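Local coordinates for DUF1818 domain-containing protein (Prochlorococcus marinus, PDB 2IT9) that is of unknown function but may bind DNA, at the interface of chains A and B. Coordinates in Å, arbitrary orientation; residue numbers count along the deposited sequence, not the author numbering. Chains: chain A/B, Hypothetical protein.

Contact 1: the interface of chains A and B. Residues chain A 11, 30-31; chain B 103.
A:Ala31 and B:Glu103 pair as an antiparallel beta bridge between strand 30-34 of chain A and strand 102-106 of chain B, and a salt bridge from A:Arg11 closes over the pair. Both backbone bonds of the bridge are formed: A:Ala31 N gives its hydrogen to B:Glu103 O at 2.9 Å, and B:Glu103 N gives its own to A:Ala31 O, also at 2.9 Å. The B:Glu103 side chain then climbs from this backbone ladder towards A:Arg11 on strand 10-15 of chain A. Its CB lies 4.1 Å from the methyl CB of A:Ala31, a loose apolar contact at the foot of the chain. CG stands anti to the carbonyl carbon (chi1 -58°), and with the chain extended beyond it the carboxylate is carried past the methyl to the guanidinium. There B:Glu103 OE1 accepts from A:Arg11 NH2 at 2.9 Å, in a salt bridge that is also a hydrogen bond. The two flat groups are not coplanar: OE1 lies at the edge of the guanidinium, within its plane, whereas NH2 comes to OE1 from above the carboxylate plane, 54° out of it. The direct bond runs through OE1, while OE2 is linked to A:Arg11 through water 1. A lysine in place of B:Glu103 would probably leave the A:Arg11 guanidinium without its anionic mate and set two positive groups against each other, while the backbone bridge could persist. A:Arg11 reaches across with its chain extended from CG to NE, the two side chains meeting at about a right angle. Since the pair of chains is two-fold symmetric in the deposited assembly, the same arrangement recurs with the chains exchanged. Water 1 completes the grip, lying 2.9 Å from A:Arg11 NH1 at the guanidinium edge and 2.5 Å from OE2 of B:Glu103.

Contact 2: the interface of chains A and B. Residues chain A 29-30, 104-105; chain B 29-30, 104-105.
The two-fold centre of an antiparallel beta pairing between the chains of the deposited assembly is formed here, where A:Thr29 and B:Thr29, each just before strand 30-34, and the first residue of that strand meet strand 102-106 of the other chain. Beta bridges join A:Trp30 with B:Val104 and A:Val104 with B:Trp30. A:Thr29 and B:Thr29 face each other through their hydroxyls, OG1 to OG1 at 2.8 Å, a hydrogen bond whose donor is not decided. Each OG1 lies between its own backbone N and carbonyl carbon (chi1 66° in A:Thr29, 60° in B:Thr29), which turns the hydroxyls inward and sends the methyls towards the tyrosines. Waters 2 and 3 each touch both hydroxyls, and each also meets one threonine backbone N, water 2 that of A:Thr29 and water 3 that of B:Thr29. This small polar cluster would probably fix the rotation of both hydroxyl groups. The methyl CG2 of A:Thr29 packs 3.8 Å from the ring carbon CD2 of B:Tyr105, with its twin across the two-fold. Beside the hydroxyls, the tryptophan side chains slide past each other in opposite directions, touching through their methylenes, A:Trp30 CB to B:Trp30 CB at 3.5 Å. The indoles themselves do not stack; each points back into its own subunit. CB of A:Val104 covers one face of the A:Trp30 ring, 3.4 Å above its plane and towards the rim. The pyrrole N-H is tied down as well, A:Trp30 NE1 donating to the backbone O of A:Tyr105 at 3.0 Å, nearly in the ring plane. B:Trp30 NE1 donates to B:Tyr105 O too, with the acceptor tilted slightly from the ring plane. With each indole anchored within its subunit, its CD1 atom lies near the partner's threonine hydroxyl, B:Trp30 CD1 being 3.4 Å from A:Thr29 OG1. The site thus sits where the loop after strand 23-26 enters strand 30-34, bracketed by the strands 102-106 of both subunits.

Contact 1: the interface of chains A and B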
ATOM      1  N   ARG A  11      -4.362   1.031 -10.371  1.00 31.47           N
ATOM      2  CA  ARG A  11      -5.431   0.139 -10.743  1.00 33.67           C
ATOM      3  C   ARG A  11      -6.600   0.218  -9.740  1.00 28.25           C
ATOM      4  O   ARG A  11      -6.420   0.576  -8.544  1.00 32.40           O
ATOM      5  CB  ARG A  11      -4.927  -1.301 -10.904  1.00 34.24           C
ATOM      6  CG  ARG A  11      -4.438  -1.891  -9.596  1.00 36.23           C
ATOM      7  CD  ARG A  11      -3.850  -3.265  -9.829  1.00 37.23           C
ATOM      8  NE  ARG A  11      -3.062  -3.635  -8.645  1.00 43.64           N
ATOM      9  CZ  ARG A  11      -2.946  -4.878  -8.186  1.00 45.34           C
ATOM     10  NH1 ARG A  11      -3.623  -5.891  -8.743  1.00 40.65           N
ATOM     11  NH2 ARG A  11      -2.184  -5.114  -7.133  1.00 40.50           N
ATOM     12  N   TRP A  30       1.704  -0.890  -4.028  1.00 32.36           N
ATOM     13  CA  TRP A  30       0.754  -1.285  -2.999  1.00 31.84           C
ATOM     14  C   TRP A  30      -0.625  -1.491  -3.594  1.00 32.86           C
ATOM     15  O   TRP A  30      -0.914  -1.013  -4.679  1.00 31.39           O
ATOM     16  CB  TRP A  30       0.635  -0.167  -1.922  1.00 33.81           C
ATOM     17  CG  TRP A  30       0.226   1.222  -2.525  1.00 32.40           C
ATOM     18  CD1 TRP A  30       1.059   2.212  -2.918  1.00 32.71           C
ATOM     19  CD2 TRP A  30      -1.118   1.701  -2.788  1.00 34.68           C
ATOM     20  NE1 TRP A  30       0.344   3.283  -3.414  1.00 37.66           N
ATOM     21  CE2 TRP A  30      -0.996   2.983  -3.380  1.00 36.51           C
ATOM     22  CE3 TRP A  30      -2.393   1.143  -2.646  1.00 35.60           C
ATOM     23  CZ2 TRP A  30      -2.113   3.725  -3.804  1.00 38.85           C
ATOM     24  CZ3 TRP A  30      -3.516   1.888  -3.089  1.00 36.55           C
ATOM     25  CH2 TRP A  30      -3.360   3.162  -3.650  1.00 36.38           C
ATOM     26  N   ALA A  31      -1.443  -2.245  -2.865  1.00 34.32           N
ATOM     27  CA  ALA A  31      -2.871  -2.395  -3.170  1.00 33.62           C
ATOM     28  C   ALA A  31      -3.558  -2.704  -1.860  1.00 33.17           C
ATOM     29  O   ALA A  31      -2.960  -3.350  -0.998  1.00 32.09           O
ATOM     30  CB  ALA A  31      -3.103  -3.483  -4.153  1.00 34.29           C
TER
ATOM     31  N   GLU B 103      -1.558  -5.832  -0.649  1.00 33.49           N
ATOM     32  CA  GLU B 103      -0.348  -6.256  -1.358  1.00 34.74           C
ATOM     33  C   GLU B 103       0.623  -5.094  -1.153  1.00 35.17           C
ATOM     34  O   GLU B 103       0.239  -3.923  -1.284  1.00 36.62           O
ATOM     35  CB  GLU B 103      -0.610  -6.457  -2.829  1.00 35.25           C
ATOM     36  CG  GLU B 103      -1.689  -7.470  -3.135  1.00 38.21           C
ATOM     37  CD  GLU B 103      -1.881  -7.680  -4.605  1.00 48.87           C
ATOM     38  OE1 GLU B 103      -1.105  -7.087  -5.379  1.00 48.82           O
ATOM     39  OE2 GLU B 103      -2.778  -8.451  -4.997  1.00 42.99           O
TER
HETATM   40  O   HOH W   1      -3.656  -8.466  -7.374  1.00 31.03           O

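Contact 2: the interface of chains A and B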
ATOM      1  N   THR A  29       3.381   0.321  -5.893  1.00 33.39           N
ATOM      2  CA  THR A  29       3.978  -0.594  -4.916  1.00 32.68           C
ATOM      3  C   THR A  29       3.012  -1.069  -3.827  1.00 34.63           C
ATOM      4  O   THR A  29       3.453  -1.570  -2.784  1.00 33.11           O
ATOM      5  CB  THR A  29       5.173   0.103  -4.230  1.00 33.87           C
ATOM      6  OG1 THR A  29       4.727   1.216  -3.428  1.00 35.02           O
ATOM      7  CG2 THR A  29       6.230   0.547  -5.232  1.00 36.08           C
ATOM      8  N   TRP A  30       1.704  -0.890  -4.028  1.00 32.36           N
ATOM      9  CA  TRP A  30       0.754  -1.285  -2.999  1.00 31.84           C
ATOM     10  C   TRP A  30      -0.625  -1.491  -3.594  1.00 32.86           C
ATOM     11  O   TRP A  30      -0.914  -1.013  -4.679  1.00 31.39           O
ATOM     12  CB  TRP A  30       0.635  -0.167  -1.922  1.00 33.81           C
ATOM     13  CG  TRP A  30       0.226   1.222  -2.525  1.00 32.40           C
ATOM     14  CD1 TRP A  30       1.059   2.212  -2.918  1.00 32.71           C
ATOM     15  CD2 TRP A  30      -1.118   1.701  -2.788  1.00 34.68           C
ATOM     16  NE1 TRP A  30       0.344   3.283  -3.414  1.00 37.66           N
ATOM     17  CE2 TRP A  30      -0.996   2.983  -3.380  1.00 36.51           C
ATOM     18  CE3 TRP A  30      -2.393   1.143  -2.646  1.00 35.60           C
ATOM     19  CZ2 TRP A  30      -2.113   3.725  -3.804  1.00 38.85           C
ATOM     20  CZ3 TRP A  30      -3.516   1.888  -3.089  1.00 36.55           C
ATOM     21  CH2 TRP A  30      -3.360   3.162  -3.650  1.00 36.38           C
ATOM     22  N   VAL A 104      -2.064   5.062   1.954  1.00 33.70           N
ATOM     23  CA  VAL A 104      -1.617   4.855   0.597  1.00 31.93           C
ATOM     24  C   VAL A 104      -1.436   6.201  -0.096  1.00 34.46           C
ATOM     25  O   VAL A 104      -1.927   7.241   0.398  1.00 34.98           O
ATOM     26  CB  VAL A 104      -2.561   3.931  -0.187  1.00 34.94           C
ATOM     27  CG1 VAL A 104      -2.675   2.558   0.486  1.00 36.19           C
ATOM     28  CG2 VAL A 104      -3.944   4.540  -0.322  1.00 39.10           C
ATOM     29  N   TYR A 105      -0.808   6.156  -1.270  1.00 34.16           N
ATOM     30  CA  TYR A 105      -0.430   7.404  -1.974  1.00 34.94           C
ATOM     31  C   TYR A 105      -0.351   7.229  -3.476  1.00 34.90           C
ATOM     32  O   TYR A 105       0.161   6.195  -3.963  1.00 33.60           O
ATOM     33  CB  TYR A 105       0.900   7.882  -1.428  1.00 32.63           C
ATOM     34  CG  TYR A 105       1.587   8.989  -2.196  1.00 35.26           C
ATOM     35  CD1 TYR A 105       1.353  10.329  -1.863  1.00 41.56           C
ATOM     36  CD2 TYR A 105       2.492   8.704  -3.200  1.00 36.77           C
ATOM     37  CE1 TYR A 105       2.025  11.368  -2.531  1.00 37.74           C
ATOM     38  CE2 TYR A 105       3.166   9.742  -3.881  1.00 39.20           C
ATOM     39  CZ  TYR A 105       2.906  11.063  -3.532  1.00 39.44           C
ATOM     40  OH  TYR A 105       3.550  12.109  -4.179  1.00 40.86           O
TER
ATOM     41  N   THR B  29       5.505   4.561  -0.113  1.00 31.03           N
ATOM     42  CA  THR B  29       4.167   5.123  -0.458  1.00 31.65           C
ATOM     43  C   THR B  29       2.957   4.395   0.141  1.00 32.17           C
ATOM     44  O   THR B  29       1.853   4.563  -0.342  1.00 33.40           O
ATOM     45  CB  THR B  29       4.000   5.075  -1.971  1.00 32.56           C
ATOM     46  OG1 THR B  29       4.101   3.706  -2.373  1.00 33.74           O
ATOM     47  CG2 THR B  29       5.073   5.935  -2.642  1.00 34.15           C
ATOM     48  N   TRP B  30       3.165   3.589   1.180  1.00 31.71           N
ATOM     49  CA  TRP B  30       2.119   2.763   1.751  1.00 30.02           C
ATOM     50  C   TRP B  30       2.463   2.383   3.192  1.00 33.23           C
ATOM     51  O   TRP B  30       3.627   2.417   3.609  1.00 30.85           O
ATOM     52  CB  TRP B  30       1.916   1.466   0.907  1.00 32.14           C
ATOM     53  CG  TRP B  30       3.174   0.585   0.822  1.00 30.81           C
ATOM     54  CD1 TRP B  30       4.137   0.625  -0.161  1.00 32.35           C
ATOM     55  CD2 TRP B  30       3.665  -0.335   1.822  1.00 31.43           C
ATOM     56  NE1 TRP B  30       5.150  -0.251   0.131  1.00 32.55           N
ATOM     57  CE2 TRP B  30       4.887  -0.860   1.338  1.00 31.78           C
ATOM     58  CE3 TRP B  30       3.135  -0.848   3.013  1.00 33.19           C
ATOM     59  CZ2 TRP B  30       5.616  -1.796   2.046  1.00 33.65           C
ATOM     60  CZ3 TRP B  30       3.883  -1.787   3.736  1.00 34.20           C
ATOM     61  CH2 TRP B  30       5.100  -2.253   3.235  1.00 35.09           C
ATOM     62  N   VAL B 104       1.850  -5.396  -0.754  1.00 33.76           N
ATOM     63  CA  VAL B 104       2.801  -4.346  -0.468  1.00 32.28           C
ATOM     64  C   VAL B 104       4.158  -4.781  -0.991  1.00 35.18           C
ATOM     65  O   VAL B 104       4.358  -5.946  -1.278  1.00 36.00           O
ATOM     66  CB  VAL B 104       2.825  -4.014   1.033  1.00 31.78           C
ATOM     67  CG1 VAL B 104       1.374  -3.576   1.540  1.00 37.73           C
ATOM     68  CG2 VAL B 104       3.332  -5.139   1.860  1.00 37.91           C
ATOM     69  N   TYR B 105       5.083  -3.843  -1.070  1.00 36.31           N
ATOM     70  CA  TYR B 105       6.373  -4.115  -1.695  1.00 35.67           C
ATOM     71  C   TYR B 105       7.460  -3.237  -1.190  1.00 35.05           C
ATOM     72  O   TYR B 105       7.250  -2.024  -1.003  1.00 35.18           O
ATOM     73  CB  TYR B 105       6.217  -3.888  -3.180  1.00 35.45           C
ATOM     74  CG  TYR B 105       7.473  -3.826  -4.018  1.00 37.16           C
ATOM     75  CD1 TYR B 105       7.938  -4.958  -4.694  1.00 39.42           C
ATOM     76  CD2 TYR B 105       8.152  -2.624  -4.217  1.00 38.32           C
ATOM     77  CE1 TYR B 105       9.066  -4.896  -5.504  1.00 37.68           C
ATOM     78  CE2 TYR B 105       9.285  -2.567  -5.039  1.00 41.43           C
ATOM     79  CZ  TYR B 105       9.722  -3.704  -5.663  1.00 37.04           C
ATOM     80  OH  TYR B 105      10.821  -3.681  -6.481  1.00 41.30           O
TER
HETATM   81  O   HOH W   2       3.531   3.444  -5.182  1.00 22.85           O
HETATM   82  O   HOH W   3       6.693   2.395  -1.922  1.00 23.54           O

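Contact 1 and contact 2 are neighbours on one seam: the centres of their C-alpha atoms lie about 7 Å apart, and they share A:Trp30. Strand 30-34 of chain A and strand 102-106 of chain B run through both, so contact 2 forms the middle of the pairing and contact 1 one flank, repeated on the other side by symmetry. Contact 1 adds strand 10-15 and a charged tether, while contact 2 adds tryptophan and threonine packing and a two-fold hydroxyl–water cluster. Together they make a continuous strand-to-strand junction that suggests a dimer, although the deposited assembly alone does not establish that this is the biological form.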